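Local coordinates for DR2417 (Deinococcus radiodurans, PDB 4XWW), which degrades RNA as a metal-dependent ribonuclease of the RNase J family, probably a 5'-3' exonuclease that serves rRNA maturation and perhaps mRNA decay, at residues A[69-72]-A[73-76]; A[131-134]-A[135-138]; A[36-39]-A[40-43]. All coordinates share one frame; numbering follows the deposited sequence.

Contact 1 of 3, residues A[69-72]-A[73-76]; sequences YLLE and HQDK
H73 closes the end of helix 68-72 by sliding its imidazole between Y69 and E72. Here the chain passes through the 3-10 turn 74-76 into strand 77-82 of the metallo-beta-lactamase domain, and Y69 and H73 rest on R38 and I43 of hairpin 34-46. The H73 amide N is a shared donor: it gives a bent bond to Y69 O (3.2 Å, N-H...O 137°) and a weak one to L70 O. Q74 has CG wedged between its own N and carbonyl carbon (chi1 51°), which carries the extended amide back so that NE2 meets L71 O at 3.1 Å, nearly straight, in the carbonyl plane and on a lone pair.

H73 CD2 sits over the centre of the Y69 ring, 3.6 Å from Y69 CE1, with the two planes oblique. The other H73 face carries a CH-pi contact from E72 CG, and the E72 carboxylate stacks nearly parallel over that same face, toward NE2. K76 NZ approaches H73 ND1 in the ring plane for a weak bond of 3.3 Å. If ND1 accepts there, a neutral H73 would probably carry its proton on NE2; the carboxylate, lying over the face, does not accept it and could act through charge alone.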
loop_
_atom_site.group_PDB
_atom_site.type_symbol
_atom_site.label_atom_id
_atom_site.label_comp_id
_atom_site.label_asym_id
_atom_site.label_seq_id
_atom_site.Cartn_x
_atom_site.Cartn_y
_atom_site.Cartn_z
ATOM N N TYR A 69 28.440 -15.479 -5.327
ATOM C CA TYR A 69 29.623 -14.959 -6.011
ATOM C C TYR A 69 30.797 -14.768 -5.052
ATOM O O TYR A 69 31.924 -15.155 -5.364
ATOM C CB TYR A 69 29.311 -13.638 -6.716
ATOM C CG TYR A 69 30.497 -13.085 -7.484
ATOM C CD1 TYR A 69 30.762 -13.488 -8.786
ATOM C CD2 TYR A 69 31.356 -12.168 -6.897
ATOM C CE1 TYR A 69 31.857 -12.987 -9.480
ATOM C CE2 TYR A 69 32.424 -11.658 -7.575
ATOM C CZ TYR A 69 32.677 -12.063 -8.865
ATOM O OH TYR A 69 33.776 -11.551 -9.528
ATOM N N LEU A 70 30.531 -14.170 -3.893
ATOM C CA LEU A 70 31.580 -13.904 -2.905
ATOM C C LEU A 70 32.149 -15.182 -2.320
ATOM O O LEU A 70 33.342 -15.259 -2.025
ATOM C CB LEU A 70 31.044 -13.003 -1.783
ATOM C CG LEU A 70 30.584 -11.622 -2.254
ATOM C CD1 LEU A 70 30.101 -10.755 -1.096
ATOM C CD2 LEU A 70 31.726 -10.954 -2.968
ATOM N N LEU A 71 31.299 -16.192 -2.154
ATOM C CA LEU A 71 31.759 -17.491 -1.676
ATOM C C LEU A 71 32.705 -18.131 -2.673
ATOM O O LEU A 71 33.714 -18.711 -2.290
ATOM C CB LEU A 71 30.570 -18.415 -1.408
ATOM C CG LEU A 71 29.657 -17.927 -0.285
ATOM C CD1 LEU A 71 28.340 -18.684 -0.299
ATOM C CD2 LEU A 71 30.357 -18.100 1.059
ATOM N N GLU A 72 32.377 -18.027 -3.954
ATOM C CA GLU A 72 33.209 -18.629 -4.980
ATOM C C GLU A 72 34.588 -17.983 -5.005
ATOM O O GLU A 72 35.591 -18.644 -5.269
ATOM C CB GLU A 72 32.554 -18.510 -6.360
ATOM C CG GLU A 72 33.471 -18.950 -7.490
ATOM C CD GLU A 72 32.799 -18.940 -8.846
ATOM O OE1 GLU A 72 31.551 -18.934 -8.890
ATOM O OE2 GLU A 72 33.523 -18.946 -9.866
ATOM N N HIS A 73 34.629 -16.687 -4.720
ATOM C CA HIS A 73 35.850 -15.906 -4.870
ATOM C C HIS A 73 36.359 -15.330 -3.552
ATOM O O HIS A 73 37.017 -14.286 -3.538
ATOM C CB HIS A 73 35.615 -14.774 -5.868
ATOM C CG HIS A 73 35.181 -15.242 -7.217
ATOM N ND1 HIS A 73 36.065 -15.660 -8.187
ATOM C CD2 HIS A 73 33.942 -15.350 -7.768
ATOM C CE1 HIS A 73 35.397 -16.006 -9.275
ATOM N NE2 HIS A 73 34.105 -15.826 -9.039
ATOM N N GLN A 74 36.070 -16.015 -2.450
ATOM C CA GLN A 74 36.299 -15.426 -1.133
ATOM C C GLN A 74 37.762 -15.086 -0.879
ATOM O O GLN A 74 38.054 -14.091 -0.225
ATOM C CB GLN A 74 35.768 -16.347 -0.030
ATOM C CG GLN A 74 36.215 -17.783 -0.089
ATOM C CD GLN A 74 35.549 -18.613 0.997
ATOM O OE1 GLN A 74 36.057 -18.714 2.113
ATOM N NE2 GLN A 74 34.393 -19.198 0.679
ATOM N N ASP A 75 38.674 -15.901 -1.407
ATOM C CA ASP A 75 40.105 -15.666 -1.245
ATOM C C ASP A 75 40.590 -14.390 -1.916
ATOM O O ASP A 75 41.684 -13.915 -1.626
ATOM C CB ASP A 75 40.903 -16.849 -1.798
ATOM C CG ASP A 75 40.819 -18.063 -0.913
ATOM O OD1 ASP A 75 40.475 -17.906 0.278
ATOM O OD2 ASP A 75 41.105 -19.175 -1.403
ATOM N N LYS A 76 39.789 -13.851 -2.828
ATOM C CA LYS A 76 40.192 -12.663 -3.574
ATOM C C LYS A 76 39.758 -11.371 -2.878
ATOM O O LYS A 76 40.236 -10.289 -3.215
ATOM C CB LYS A 76 39.611 -12.703 -4.992
ATOM C CG LYS A 76 40.117 -13.860 -5.850
ATOM C CD LYS A 76 39.498 -13.810 -7.236
ATOM C CE LYS A 76 39.923 -15.023 -8.058
ATOM N NZ LYS A 76 39.288 -16.270 -7.563
#

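Contact 2 of 3, residues A[131-134]-A[135-138]; sequences EVTY and GDEV
D136 reaches back to T133 because its CG stands beside its own backbone N, anti to the carbonyl carbon (chi1 -80°), which swings the carboxylate over the preceding residues. The two residues are the ends of a type II beta turn, T133 to D136, and that turn makes the step from strand 128-131, the outermost strand of one sheet of the metallo-beta-lactamase sandwich, to strand 137-140, the outermost strand of the other.

The turn is held twice. Its defining bond runs from D136 N to T133 O at 3.1 Å and is close to straight. Alongside it, T133 N donates to D136 OD2 at 2.8 Å with an N-H...O angle of 157°, meeting the oxygen from well above the carboxylate plane. The same residue pair thus exchanges donor and acceptor roles, and D136 fixes both the amide and the carbonyl of T133. G135, at phi 99°, takes the third position of the turn, where a positive phi is normal for type II and easy for glycine.

Outside the turn, F148 on strand 144-150 pairs through its backbone with G135 and D136, while V132 makes a backbone bond to G107 on the first sheet. The Y134 side chain turns away from the bend, its OH making a weak bond to the backbone O of N158, and comes within about 8 Å of the side chains of the zinc ligands H84 and H153. D136 OD2 also lies 3.4 Å from V132 CA, just before the turn. The V132 and V138 side chains cross at about a right angle beside Y106, with V132 CG1 lying 3.9 Å from V138 CG2.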
loop_
_atom_site.group_PDB
_atom_site.type_symbol
_atom_site.label_atom_id
_atom_site.label_comp_id
_atom_site.label_asym_id
_atom_site.label_seq_id
_atom_site.Cartn_x
_atom_site.Cartn_y
_atom_site.Cartn_z
ATOM N N GLU A 131 38.350 2.311 11.502
ATOM C CA GLU A 131 37.764 3.637 11.396
ATOM C C GLU A 131 38.483 4.522 10.382
ATOM O O GLU A 131 39.721 4.579 10.347
ATOM C CB GLU A 131 37.767 4.306 12.769
ATOM C CG GLU A 131 37.061 5.639 12.799
ATOM C CD GLU A 131 37.066 6.260 14.180
ATOM O OE1 GLU A 131 36.542 5.622 15.119
ATOM O OE2 GLU A 131 37.602 7.378 14.323
ATOM N N VAL A 132 37.697 5.223 9.569
ATOM C CA VAL A 132 38.227 6.268 8.714
ATOM C C VAL A 132 37.516 7.578 8.998
ATOM O O VAL A 132 36.548 7.632 9.756
ATOM C CB VAL A 132 38.088 5.928 7.213
ATOM C CG1 VAL A 132 38.956 4.730 6.840
ATOM C CG2 VAL A 132 36.617 5.700 6.819
ATOM N N THR A 133 37.986 8.646 8.380
ATOM C CA THR A 133 37.196 9.867 8.357
ATOM C C THR A 133 37.321 10.497 6.980
ATOM O O THR A 133 38.050 9.994 6.140
ATOM C CB THR A 133 37.620 10.854 9.437
ATOM O OG1 THR A 133 36.655 11.916 9.510
ATOM C CG2 THR A 133 38.991 11.423 9.115
ATOM N N TYR A 134 36.572 11.568 6.737
ATOM C CA TYR A 134 36.575 12.188 5.420
ATOM C C TYR A 134 37.990 12.581 5.022
ATOM O O TYR A 134 38.730 13.168 5.819
ATOM C CB TYR A 134 35.663 13.402 5.398
ATOM C CG TYR A 134 34.270 13.083 5.860
ATOM C CD1 TYR A 134 33.501 12.128 5.197
ATOM C CD2 TYR A 134 33.728 13.712 6.959
ATOM C CE1 TYR A 134 32.222 11.825 5.619
ATOM C CE2 TYR A 134 32.456 13.412 7.390
ATOM C CZ TYR A 134 31.709 12.472 6.711
ATOM O OH TYR A 134 30.452 12.168 7.143
ATOM N N GLY A 135 38.351 12.230 3.795
ATOM C CA GLY A 135 39.650 12.562 3.242
ATOM C C GLY A 135 40.658 11.435 3.316
ATOM O O GLY A 135 41.682 11.459 2.627
ATOM N N ASP A 136 40.379 10.451 4.164
ATOM C CA ASP A 136 41.248 9.293 4.276
ATOM C C ASP A 136 41.274 8.535 2.964
ATOM O O ASP A 136 40.265 8.422 2.281
ATOM C CB ASP A 136 40.796 8.365 5.401
ATOM C CG ASP A 136 41.238 8.849 6.771
ATOM O OD1 ASP A 136 42.093 9.753 6.832
ATOM O OD2 ASP A 136 40.742 8.316 7.781
ATOM N N GLU A 137 42.452 8.023 2.632
ATOM C CA GLU A 137 42.642 7.187 1.458
ATOM C C GLU A 137 43.141 5.836 1.915
ATOM O O GLU A 137 44.187 5.741 2.568
ATOM C CB GLU A 137 43.644 7.804 0.482
ATOM C CG GLU A 137 43.110 8.960 -0.342
ATOM C CD GLU A 137 44.100 9.429 -1.403
ATOM O OE1 GLU A 137 44.516 10.605 -1.350
ATOM O OE2 GLU A 137 44.458 8.623 -2.289
ATOM N N VAL A 138 42.429 4.780 1.548
ATOM C CA VAL A 138 42.767 3.458 2.046
ATOM C C VAL A 138 43.113 2.524 0.890
ATOM O O VAL A 138 42.542 2.649 -0.178
ATOM C CB VAL A 138 41.605 2.915 2.892
ATOM C CG1 VAL A 138 41.697 1.424 3.053
ATOM C CG2 VAL A 138 41.601 3.611 4.240
#

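Contact 3 of 3, residues A[36-39]-A[40-43]; sequences VFRY and GDEI
R38 NE donates to G40 O at 2.9 Å, with the carbonyl pointing nearly straight at it and its oxygen close to the guanidinium plane. CG anti to the backbone N (chi1 -178°) and a chain extended as far as NE carry the group over the loop. From there R38 NH2 adds a weak bond to the same oxygen and a long, weak salt bridge to D41 OD1 at 3.5 Å, so G40 O takes two N-H groups from one arginine.

At the base of the loop, Y39 and E42 form a hydrogen-bonded antiparallel pair, Y39 N to E42 O and E42 N to Y39 O, both 3.1 Å. They enclose a type II' turn with G40 at phi 61°: the two-residue loop of the hairpin between strands 34-39 and 42-46, within a sheet of the metallo-beta-lactamase fold. The E42 carboxylate is bound by the backbone N atoms of Q142 and S143.

R38 and I43 make the next, non-hydrogen-bonded pair. There F37 O receives a CA-H...O contact from I43 CA at 3.2 Å. R38 CG lies 3.8 Å from I43 CG1, and farther down the hairpin V36 CG1 meets I43 CG2 at the same distance.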
loop_
_atom_site.group_PDB
_atom_site.type_symbol
_atom_site.label_atom_id
_atom_site.label_comp_id
_atom_site.label_asym_id
_atom_site.label_seq_id
_atom_site.Cartn_x
_atom_site.Cartn_y
_atom_site.Cartn_z
ATOM N N VAL A 36 30.181 -5.188 -5.768
ATOM C CA VAL A 36 31.481 -5.819 -5.883
ATOM C C VAL A 36 32.266 -5.123 -6.981
ATOM O O VAL A 36 31.738 -4.858 -8.061
ATOM C CB VAL A 36 31.332 -7.331 -6.187
ATOM C CG1 VAL A 36 32.654 -7.953 -6.538
ATOM C CG2 VAL A 36 30.693 -8.036 -4.996
ATOM N N PHE A 37 33.523 -4.802 -6.677
ATOM C CA PHE A 37 34.490 -4.346 -7.672
ATOM C C PHE A 37 35.577 -5.390 -7.834
ATOM O O PHE A 37 36.171 -5.825 -6.850
ATOM C CB PHE A 37 35.104 -3.003 -7.269
ATOM C CG PHE A 37 34.110 -1.877 -7.250
ATOM C CD1 PHE A 37 33.831 -1.166 -8.406
ATOM C CD2 PHE A 37 33.437 -1.543 -6.081
ATOM C CE1 PHE A 37 32.893 -0.132 -8.396
ATOM C CE2 PHE A 37 32.510 -0.509 -6.067
ATOM C CZ PHE A 37 32.246 0.197 -7.226
ATOM N N ARG A 38 35.830 -5.810 -9.070
ATOM C CA ARG A 38 36.857 -6.803 -9.308
ATOM C C ARG A 38 37.831 -6.350 -10.384
ATOM O O ARG A 38 37.431 -5.958 -11.482
ATOM C CB ARG A 38 36.261 -8.157 -9.704
ATOM C CG ARG A 38 37.348 -9.223 -9.910
ATOM C CD ARG A 38 36.794 -10.607 -10.221
ATOM N NE ARG A 38 37.902 -11.509 -10.544
ATOM C CZ ARG A 38 37.768 -12.740 -11.025
ATOM N NH1 ARG A 38 36.565 -13.245 -11.253
ATOM N NH2 ARG A 38 38.851 -13.467 -11.284
ATOM N N TYR A 39 39.107 -6.389 -10.025
ATOM C CA TYR A 39 40.201 -6.198 -10.977
ATOM C C TYR A 39 41.239 -7.313 -10.822
ATOM O O TYR A 39 41.897 -7.429 -9.785
ATOM C CB TYR A 39 40.865 -4.831 -10.788
ATOM C CG TYR A 39 41.838 -4.529 -11.903
ATOM C CD1 TYR A 39 43.145 -4.989 -11.843
ATOM C CD2 TYR A 39 41.439 -3.833 -13.037
ATOM C CE1 TYR A 39 44.030 -4.752 -12.861
ATOM C CE2 TYR A 39 42.335 -3.587 -14.077
ATOM C CZ TYR A 39 43.633 -4.052 -13.971
ATOM O OH TYR A 39 44.553 -3.826 -14.974
ATOM N N GLY A 40 41.390 -8.127 -11.859
ATOM C CA GLY A 40 42.273 -9.278 -11.791
ATOM C C GLY A 40 41.783 -10.211 -10.704
ATOM O O GLY A 40 40.610 -10.583 -10.695
ATOM N N ASP A 41 42.664 -10.563 -9.771
ATOM C CA ASP A 41 42.270 -11.461 -8.691
ATOM C C ASP A 41 42.053 -10.726 -7.366
ATOM O O ASP A 41 42.219 -11.296 -6.288
ATOM C CB ASP A 41 43.303 -12.570 -8.518
ATOM C CG ASP A 41 43.222 -13.614 -9.623
ATOM O OD1 ASP A 41 42.188 -13.665 -10.327
ATOM O OD2 ASP A 41 44.190 -14.390 -9.779
ATOM N N GLU A 42 41.678 -9.456 -7.454
ATOM C CA GLU A 42 41.382 -8.679 -6.259
ATOM C C GLU A 42 39.944 -8.193 -6.278
ATOM O O GLU A 42 39.430 -7.755 -7.308
ATOM C CB GLU A 42 42.342 -7.489 -6.124
ATOM C CG GLU A 42 43.805 -7.903 -5.933
ATOM C CD GLU A 42 44.736 -6.708 -5.762
ATOM O OE1 GLU A 42 44.308 -5.566 -6.039
ATOM O OE2 GLU A 42 45.903 -6.912 -5.355
ATOM N N ILE A 43 39.306 -8.263 -5.118
ATOM C CA ILE A 43 37.952 -7.765 -4.973
ATOM C C ILE A 43 37.829 -6.808 -3.799
ATOM O O ILE A 43 38.350 -7.067 -2.724
ATOM C CB ILE A 43 36.950 -8.931 -4.795
ATOM C CG1 ILE A 43 36.725 -9.620 -6.144
ATOM C CG2 ILE A 43 35.639 -8.428 -4.198
ATOM C CD1 ILE A 43 35.973 -10.954 -6.055
#

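In the fold
Contacts 1 and 3 are neighbours, with centres about 10 Å apart. K76 O lies 2.9 Å from I43 N, a probable hydrogen bond that joins the end of the 3-10 turn 74-76 to the hairpin. The R38 side chain of contact 3 lies against contact 1: R38 CD is 3.2 Å from Y69 OH. Contact 2 stands apart, its centre about 26 Å from that of contact 1 and 21 Å from that of contact 3. Its Y134 side chain is about 12 Å from a bound zinc ion, and the F37 side chain of contact 3 about 11 Å from that of the zinc ligand H89; none of the contacts forms the metal site. The nearest atoms of contacts 1, 2 and 3 lie about 20, 15 and 18 Å from the bound RNA.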